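Local coordinates for protein 2-hydroxyhepta-2,4-diene-1,7-dioate isomerase (Corynebacterium glutamicum, PDB 4DBF) that probably acts as a magnesium-dependent oxaloacetate decarboxylase of the fumarylacetoacetate hydrolase family, and may also act as an isomerase, at residues A[131-142]-A[161-172]. Residues are numbered along the deposited sequence; the frame is centred on the assembly and turned at random.
Sequences TKVEFEGELAVV and GFTIINDVSSRD. With MG (magnesium ion), chain C.
R171, in the first turn of helix 171-177, lays its guanidinium between the carboxylates of E134 and E136, and so links the start of the helix to two acids of the one strand across from it, the second of them a metal ligand. Its NE gives E134 OE1 a 2.6 Å bond at 162°, meeting the oxygen from above the carboxylate plane, with the two flat groups almost perpendicular (87°). NH1 and NH2 together grip one atom, E136 OE2, NH2 at 3.0 Å. The bend at chi2 of R171 (-62°) brings the chain back toward both acids.

E136 thereby divides its labour: while OE2 holds the arginine, OE1 binds magnesium at 2.2 Å. E138 OE2 and D167 OD2 add one bond each, and three waters complete six ligands. The oxygens E136 OE1 and D167 OD2 lie just 2.9 Å apart, which the shared cation probably makes tolerable; K112 pairs with D167 OD1. Held at both oxygens, the E136 carboxylate has its rotation fixed.

Backbone bonds zip the antiparallel strands on both sides of this site, with N166 OD1 taking the amide of E136 where the ladder is interrupted. Two glutamates and an aspartate around magnesium are the characteristic metal centre of the FAH fold.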
ATOM      1  N   THR A 131      21.554  -1.062  -3.981  1.00 24.62           N
ATOM      2  CA  THR A 131      22.777  -1.697  -3.574  1.00 26.14           C
ATOM      3  C   THR A 131      22.748  -2.058  -2.108  1.00 26.84           C
ATOM      4  O   THR A 131      21.927  -1.599  -1.375  1.00 28.38           O
ATOM      5  CB  THR A 131      23.991  -0.793  -3.882  1.00 28.15           C
ATOM      6  OG1 THR A 131      23.856   0.455  -3.236  1.00 28.26           O
ATOM      7  CG2 THR A 131      24.106  -0.546  -5.337  1.00 29.28           C
ATOM      8  N   LYS A 132      23.655  -2.908  -1.707  1.00 24.80           N
ATOM      9  CA  LYS A 132      23.596  -3.551  -0.429  1.00 26.58           C
ATOM     10  C   LYS A 132      22.205  -4.119  -0.108  1.00 25.74           C
ATOM     11  O   LYS A 132      21.642  -3.789   0.883  1.00 23.78           O
ATOM     12  CB  LYS A 132      24.087  -2.663   0.695  1.00 26.30           C
ATOM     13  CG  LYS A 132      24.453  -3.473   1.907  1.00 27.40           C
ATOM     14  CD  LYS A 132      25.165  -2.665   2.959  1.00 34.33           C
ATOM     15  CE  LYS A 132      25.167  -3.375   4.279  1.00 30.93           C
ATOM     16  NZ  LYS A 132      25.733  -2.510   5.316  1.00 37.93           N
ATOM     17  N   VAL A 133      21.711  -4.988  -0.977  1.00 24.40           N
ATOM     18  CA  VAL A 133      20.407  -5.603  -0.839  1.00 24.32           C
ATOM     19  C   VAL A 133      20.444  -6.837   0.020  1.00 23.74           C
ATOM     20  O   VAL A 133      21.021  -7.823  -0.343  1.00 26.35           O
ATOM     21  CB  VAL A 133      19.827  -5.948  -2.198  1.00 23.83           C
ATOM     22  CG1 VAL A 133      18.509  -6.639  -2.076  1.00 22.92           C
ATOM     23  CG2 VAL A 133      19.719  -4.729  -3.044  1.00 24.99           C
ATOM     24  N   GLU A 134      19.819  -6.747   1.171  1.00 23.39           N
ATOM     25  CA  GLU A 134      19.762  -7.842   2.120  1.00 23.38           C
ATOM     26  C   GLU A 134      18.377  -8.478   2.196  1.00 24.99           C
ATOM     27  O   GLU A 134      17.413  -7.868   1.897  1.00 24.02           O
ATOM     28  CB  GLU A 134      20.195  -7.384   3.516  1.00 24.48           C
ATOM     29  CG  GLU A 134      21.595  -6.815   3.548  1.00 25.70           C
ATOM     30  CD  GLU A 134      22.114  -6.471   4.922  1.00 31.41           C
ATOM     31  OE1 GLU A 134      21.370  -6.396   5.866  1.00 31.93           O
ATOM     32  OE2 GLU A 134      23.306  -6.297   5.038  1.00 34.03           O
ATOM     33  N   PHE A 135      18.337  -9.709   2.633  1.00 23.40           N
ATOM     34  CA  PHE A 135      17.119 -10.412   2.877  1.00 24.90           C
ATOM     35  C   PHE A 135      16.777 -10.319   4.346  1.00 24.39           C
ATOM     36  O   PHE A 135      17.589  -9.999   5.137  1.00 24.39           O
ATOM     37  CB  PHE A 135      17.308 -11.861   2.533  1.00 23.87           C
ATOM     38  CG  PHE A 135      18.333 -12.529   3.364  1.00 26.29           C
ATOM     39  CD1 PHE A 135      18.009 -13.055   4.577  1.00 28.72           C
ATOM     40  CD2 PHE A 135      19.636 -12.573   2.959  1.00 28.31           C
ATOM     41  CE1 PHE A 135      18.956 -13.642   5.347  1.00 30.43           C
ATOM     42  CE2 PHE A 135      20.584 -13.178   3.719  1.00 29.06           C
ATOM     43  CZ  PHE A 135      20.238 -13.711   4.915  1.00 30.97           C
ATOM     44  N   GLU A 136      15.550 -10.635   4.674  1.00 23.26           N
ATOM     45  CA  GLU A 136      15.163 -10.755   6.052  1.00 22.75           C
ATOM     46  C   GLU A 136      14.071 -11.799   6.115  1.00 22.29           C
ATOM     47  O   GLU A 136      13.056 -11.596   5.576  1.00 22.36           O
ATOM     48  CB  GLU A 136      14.596  -9.455   6.600  1.00 23.43           C
ATOM     49  CG  GLU A 136      15.368  -8.186   6.369  1.00 28.21           C
ATOM     50  CD  GLU A 136      14.811  -7.003   7.129  1.00 30.06           C
ATOM     51  OE1 GLU A 136      13.624  -6.842   7.179  1.00 27.81           O
ATOM     52  OE2 GLU A 136      15.578  -6.227   7.647  1.00 31.62           O
ATOM     53  N   GLY A 137      14.307 -12.903   6.776  1.00 23.37           N
ATOM     54  CA  GLY A 137      13.278 -13.890   6.947  1.00 21.46           C
ATOM     55  C   GLY A 137      12.346 -13.546   8.066  1.00 21.61           C
ATOM     56  O   GLY A 137      12.777 -13.305   9.137  1.00 20.46           O
ATOM     57  N   GLU A 138      11.054 -13.567   7.791  1.00 20.37           N
ATOM     58  CA  GLU A 138      10.063 -13.201   8.764  1.00 20.47           C
ATOM     59  C   GLU A 138       8.851 -14.075   8.762  1.00 19.41           C
ATOM     60  O   GLU A 138       8.430 -14.549   7.766  1.00 20.13           O
ATOM     61  CB  GLU A 138       9.619 -11.738   8.622  1.00 20.21           C
ATOM     62  CG  GLU A 138      10.717 -10.789   8.257  1.00 22.21           C
ATOM     63  CD  GLU A 138      10.387  -9.313   8.401  1.00 25.44           C
ATOM     64  OE1 GLU A 138       9.373  -8.917   8.891  1.00 24.37           O
ATOM     65  OE2 GLU A 138      11.204  -8.529   8.013  1.00 26.74           O
ATOM     66  N   LEU A 139       8.294 -14.251   9.924  1.00 20.61           N
ATOM     67  CA  LEU A 139       6.997 -14.828  10.049  1.00 21.50           C
ATOM     68  C   LEU A 139       5.937 -13.838   9.573  1.00 20.76           C
ATOM     69  O   LEU A 139       5.909 -12.733   9.979  1.00 21.04           O
ATOM     70  CB  LEU A 139       6.734 -15.207  11.483  1.00 22.00           C
ATOM     71  CG  LEU A 139       5.409 -15.871  11.703  1.00 23.63           C
ATOM     72  CD1 LEU A 139       5.310 -17.219  11.031  1.00 25.06           C
ATOM     73  CD2 LEU A 139       5.132 -15.947  13.184  1.00 26.54           C
ATOM     74  N   ALA A 140       5.086 -14.298   8.681  1.00 20.69           N
ATOM     75  CA  ALA A 140       4.057 -13.484   8.075  1.00 20.53           C
ATOM     76  C   ALA A 140       2.702 -13.952   8.516  1.00 20.42           C
ATOM     77  O   ALA A 140       2.457 -15.094   8.571  1.00 22.29           O
ATOM     78  CB  ALA A 140       4.136 -13.504   6.564  1.00 18.54           C
ATOM     79  N   VAL A 141       1.855 -13.006   8.796  1.00 21.65           N
ATOM     80  CA  VAL A 141       0.509 -13.288   9.179  1.00 23.60           C
ATOM     81  C   VAL A 141      -0.428 -12.953   8.024  1.00 22.87           C
ATOM     82  O   VAL A 141      -0.359 -11.899   7.472  1.00 24.97           O
ATOM     83  CB  VAL A 141       0.086 -12.450  10.371  1.00 24.24           C
ATOM     84  CG1 VAL A 141      -1.330 -12.735  10.721  1.00 27.63           C
ATOM     85  CG2 VAL A 141       0.981 -12.683  11.554  1.00 28.94           C
ATOM     86  N   VAL A 142      -1.315 -13.855   7.698  1.00 20.60           N
ATOM     87  CA  VAL A 142      -2.312 -13.532   6.719  1.00 19.86           C
ATOM     88  C   VAL A 142      -3.675 -13.322   7.370  1.00 20.19           C
ATOM     89  O   VAL A 142      -4.176 -14.177   8.038  1.00 19.71           O
ATOM     90  CB  VAL A 142      -2.406 -14.581   5.615  1.00 20.50           C
ATOM     91  CG1 VAL A 142      -3.477 -14.208   4.646  1.00 21.16           C
ATOM     92  CG2 VAL A 142      -1.089 -14.745   4.923  1.00 22.10           C
ATOM     93  N   GLY A 161      -3.911 -17.567   8.713  1.00 20.92           N
ATOM     94  CA  GLY A 161      -2.812 -18.473   8.965  1.00 21.86           C
ATOM     95  C   GLY A 161      -1.474 -17.782   8.841  1.00 20.46           C
ATOM     96  O   GLY A 161      -1.397 -16.525   8.771  1.00 19.89           O
ATOM     97  N   PHE A 162      -0.421 -18.595   8.830  1.00 20.80           N
ATOM     98  CA  PHE A 162       0.931 -18.054   8.871  1.00 21.59           C
ATOM     99  C   PHE A 162       1.581 -18.417   7.552  1.00 21.90           C
ATOM    100  O   PHE A 162       1.280 -19.460   7.010  1.00 22.35           O
ATOM    101  CB  PHE A 162       1.782 -18.681  10.018  1.00 22.36           C
ATOM    102  CG  PHE A 162       1.442 -18.124  11.381  1.00 25.90           C
ATOM    103  CD1 PHE A 162       1.040 -16.805  11.538  1.00 28.88           C
ATOM    104  CD2 PHE A 162       1.524 -18.927  12.521  1.00 30.29           C
ATOM    105  CE1 PHE A 162       0.676 -16.296  12.820  1.00 33.63           C
ATOM    106  CE2 PHE A 162       1.211 -18.400  13.801  1.00 28.32           C
ATOM    107  CZ  PHE A 162       0.773 -17.089  13.928  1.00 28.98           C
ATOM    108  N   THR A 163       2.487 -17.562   7.060  1.00 20.32           N
ATOM    109  CA  THR A 163       3.331 -17.929   5.935  1.00 21.15           C
ATOM    110  C   THR A 163       4.711 -17.332   6.133  1.00 20.44           C
ATOM    111  O   THR A 163       4.988 -16.808   7.187  1.00 19.31           O
ATOM    112  CB  THR A 163       2.625 -17.539   4.558  1.00 22.00           C
ATOM    113  OG1 THR A 163       3.371 -18.107   3.480  1.00 23.83           O
ATOM    114  CG2 THR A 163       2.524 -16.040   4.411  1.00 22.54           C
ATOM    115  N   ILE A 164       5.594 -17.428   5.155  1.00 20.32           N
ATOM    116  CA  ILE A 164       6.906 -16.842   5.305  1.00 19.27           C
ATOM    117  C   ILE A 164       6.954 -15.639   4.374  1.00 20.21           C
ATOM    118  O   ILE A 164       6.364 -15.670   3.254  1.00 19.75           O
ATOM    119  CB  ILE A 164       8.021 -17.846   4.893  1.00 20.18           C
ATOM    120  CG1 ILE A 164       7.859 -19.206   5.625  1.00 17.57           C
ATOM    121  CG2 ILE A 164       9.405 -17.183   5.158  1.00 19.03           C
ATOM    122  CD1 ILE A 164       8.849 -20.292   5.097  1.00 21.66           C
ATOM    123  N   ILE A 165       7.632 -14.584   4.807  1.00 18.18           N
ATOM    124  CA  ILE A 165       7.963 -13.457   3.903  1.00 18.44           C
ATOM    125  C   ILE A 165       9.475 -13.187   3.935  1.00 20.24           C
ATOM    126  O   ILE A 165      10.114 -13.340   4.962  1.00 20.79           O
ATOM    127  CB  ILE A 165       7.119 -12.184   4.220  1.00 18.73           C
ATOM    128  CG1 ILE A 165       7.456 -11.070   3.199  1.00 20.63           C
ATOM    129  CG2 ILE A 165       7.348 -11.645   5.716  1.00 16.70           C
ATOM    130  CD1 ILE A 165       6.549  -9.871   3.256  1.00 18.79           C
ATOM    131  N   ASN A 166      10.048 -12.824   2.787  1.00 20.55           N
ATOM    132  CA  ASN A 166      11.442 -12.380   2.725  1.00 20.72           C
ATOM    133  C   ASN A 166      11.333 -10.852   2.531  1.00 20.12           C
ATOM    134  O   ASN A 166      10.924 -10.386   1.442  1.00 21.54           O
ATOM    135  CB  ASN A 166      12.176 -13.105   1.551  1.00 19.55           C
ATOM    136  CG  ASN A 166      13.641 -12.826   1.556  1.00 20.33           C
ATOM    137  OD1 ASN A 166      14.081 -11.854   2.202  1.00 20.54           O
ATOM    138  ND2 ASN A 166      14.424 -13.642   0.838  1.00 22.36           N
ATOM    139  N   ASP A 167      11.618 -10.062   3.573  1.00 18.76           N
ATOM    140  CA  ASP A 167      11.446  -8.596   3.483  1.00 19.97           C
ATOM    141  C   ASP A 167      12.781  -8.056   2.909  1.00 19.84           C
ATOM    142  O   ASP A 167      13.668  -7.602   3.657  1.00 21.30           O
ATOM    143  CB  ASP A 167      11.133  -8.041   4.891  1.00 19.87           C
ATOM    144  CG  ASP A 167      11.011  -6.539   4.938  1.00 21.54           C
ATOM    145  OD1 ASP A 167      10.867  -5.860   3.902  1.00 22.36           O
ATOM    146  OD2 ASP A 167      11.061  -5.983   6.053  1.00 22.70           O
ATOM    147  N   VAL A 168      12.898  -8.090   1.591  1.00 17.64           N
ATOM    148  CA  VAL A 168      14.175  -7.779   0.911  1.00 17.32           C
ATOM    149  C   VAL A 168      14.309  -6.267   1.001  1.00 18.32           C
ATOM    150  O   VAL A 168      13.319  -5.584   0.852  1.00 18.93           O
ATOM    151  CB  VAL A 168      14.075  -8.213  -0.549  1.00 17.06           C
ATOM    152  CG1 VAL A 168      15.312  -7.798  -1.312  1.00 19.04           C
ATOM    153  CG2 VAL A 168      13.880  -9.790  -0.602  1.00 17.50           C
ATOM    154  N   SER A 169      15.515  -5.764   1.272  1.00 18.90           N
ATOM    155  CA  SER A 169      15.730  -4.366   1.608  1.00 20.83           C
ATOM    156  C   SER A 169      17.115  -3.914   1.056  1.00 20.84           C
ATOM    157  O   SER A 169      18.129  -4.583   1.381  1.00 21.27           O
ATOM    158  CB  SER A 169      15.836  -4.238   3.155  1.00 21.50           C
ATOM    159  OG  SER A 169      14.858  -5.092   3.831  1.00 26.62           O
ATOM    160  N   SER A 170      17.133  -2.836   0.272  1.00 20.96           N
ATOM    161  CA  SER A 170      18.409  -2.177  -0.121  1.00 23.10           C
ATOM    162  C   SER A 170      18.850  -1.341   1.084  1.00 22.17           C
ATOM    163  O   SER A 170      18.219  -0.314   1.378  1.00 20.73           O
ATOM    164  CB  SER A 170      18.192  -1.238  -1.303  1.00 23.01           C
ATOM    165  OG  SER A 170      19.378  -0.435  -1.543  1.00 26.92           O
ATOM    166  N   ARG A 171      19.880  -1.768   1.801  1.00 22.05           N
ATOM    167  CA  ARG A 171      20.324  -0.988   2.984  1.00 22.97           C
ATOM    168  C   ARG A 171      20.845   0.385   2.605  1.00 23.62           C
ATOM    169  O   ARG A 171      20.717   1.344   3.355  1.00 21.96           O
ATOM    170  CB  ARG A 171      21.433  -1.718   3.726  1.00 24.28           C
ATOM    171  CG  ARG A 171      21.044  -3.087   4.180  1.00 24.19           C
ATOM    172  CD  ARG A 171      19.859  -3.102   5.204  1.00 26.97           C
ATOM    173  NE  ARG A 171      19.657  -4.432   5.720  1.00 28.32           N
ATOM    174  CZ  ARG A 171      18.513  -4.871   6.277  1.00 28.32           C
ATOM    175  NH1 ARG A 171      17.460  -4.085   6.349  1.00 25.55           N
ATOM    176  NH2 ARG A 171      18.402  -6.125   6.656  1.00 26.76           N
ATOM    177  N   ASP A 172      21.467   0.476   1.436  1.00 22.82           N
ATOM    178  CA  ASP A 172      21.942   1.774   0.950  1.00 24.03           C
ATOM    179  C   ASP A 172      20.818   2.747   0.690  1.00 24.28           C
ATOM    180  O   ASP A 172      20.936   3.976   0.989  1.00 22.35           O
ATOM    181  CB  ASP A 172      22.787   1.607  -0.345  1.00 25.00           C
ATOM    182  CG  ASP A 172      24.169   0.977  -0.081  1.00 28.45           C
ATOM    183  OD1 ASP A 172      24.573   0.872   1.097  1.00 28.42           O
ATOM    184  OD2 ASP A 172      24.811   0.487  -1.069  1.00 30.12           O
TER
HETATM  185 MG    MG C 401      11.710  -6.453   8.108  1.00 25.88          MG
HETATM  186  O   HOH W   1       9.692  -6.209   8.839  1.00 21.08           O
HETATM  187  O   HOH W   2      12.036  -4.478   8.605  1.00 23.74           O
HETATM  188  O   HOH W   3      12.620  -6.940   9.871  1.00 29.01           O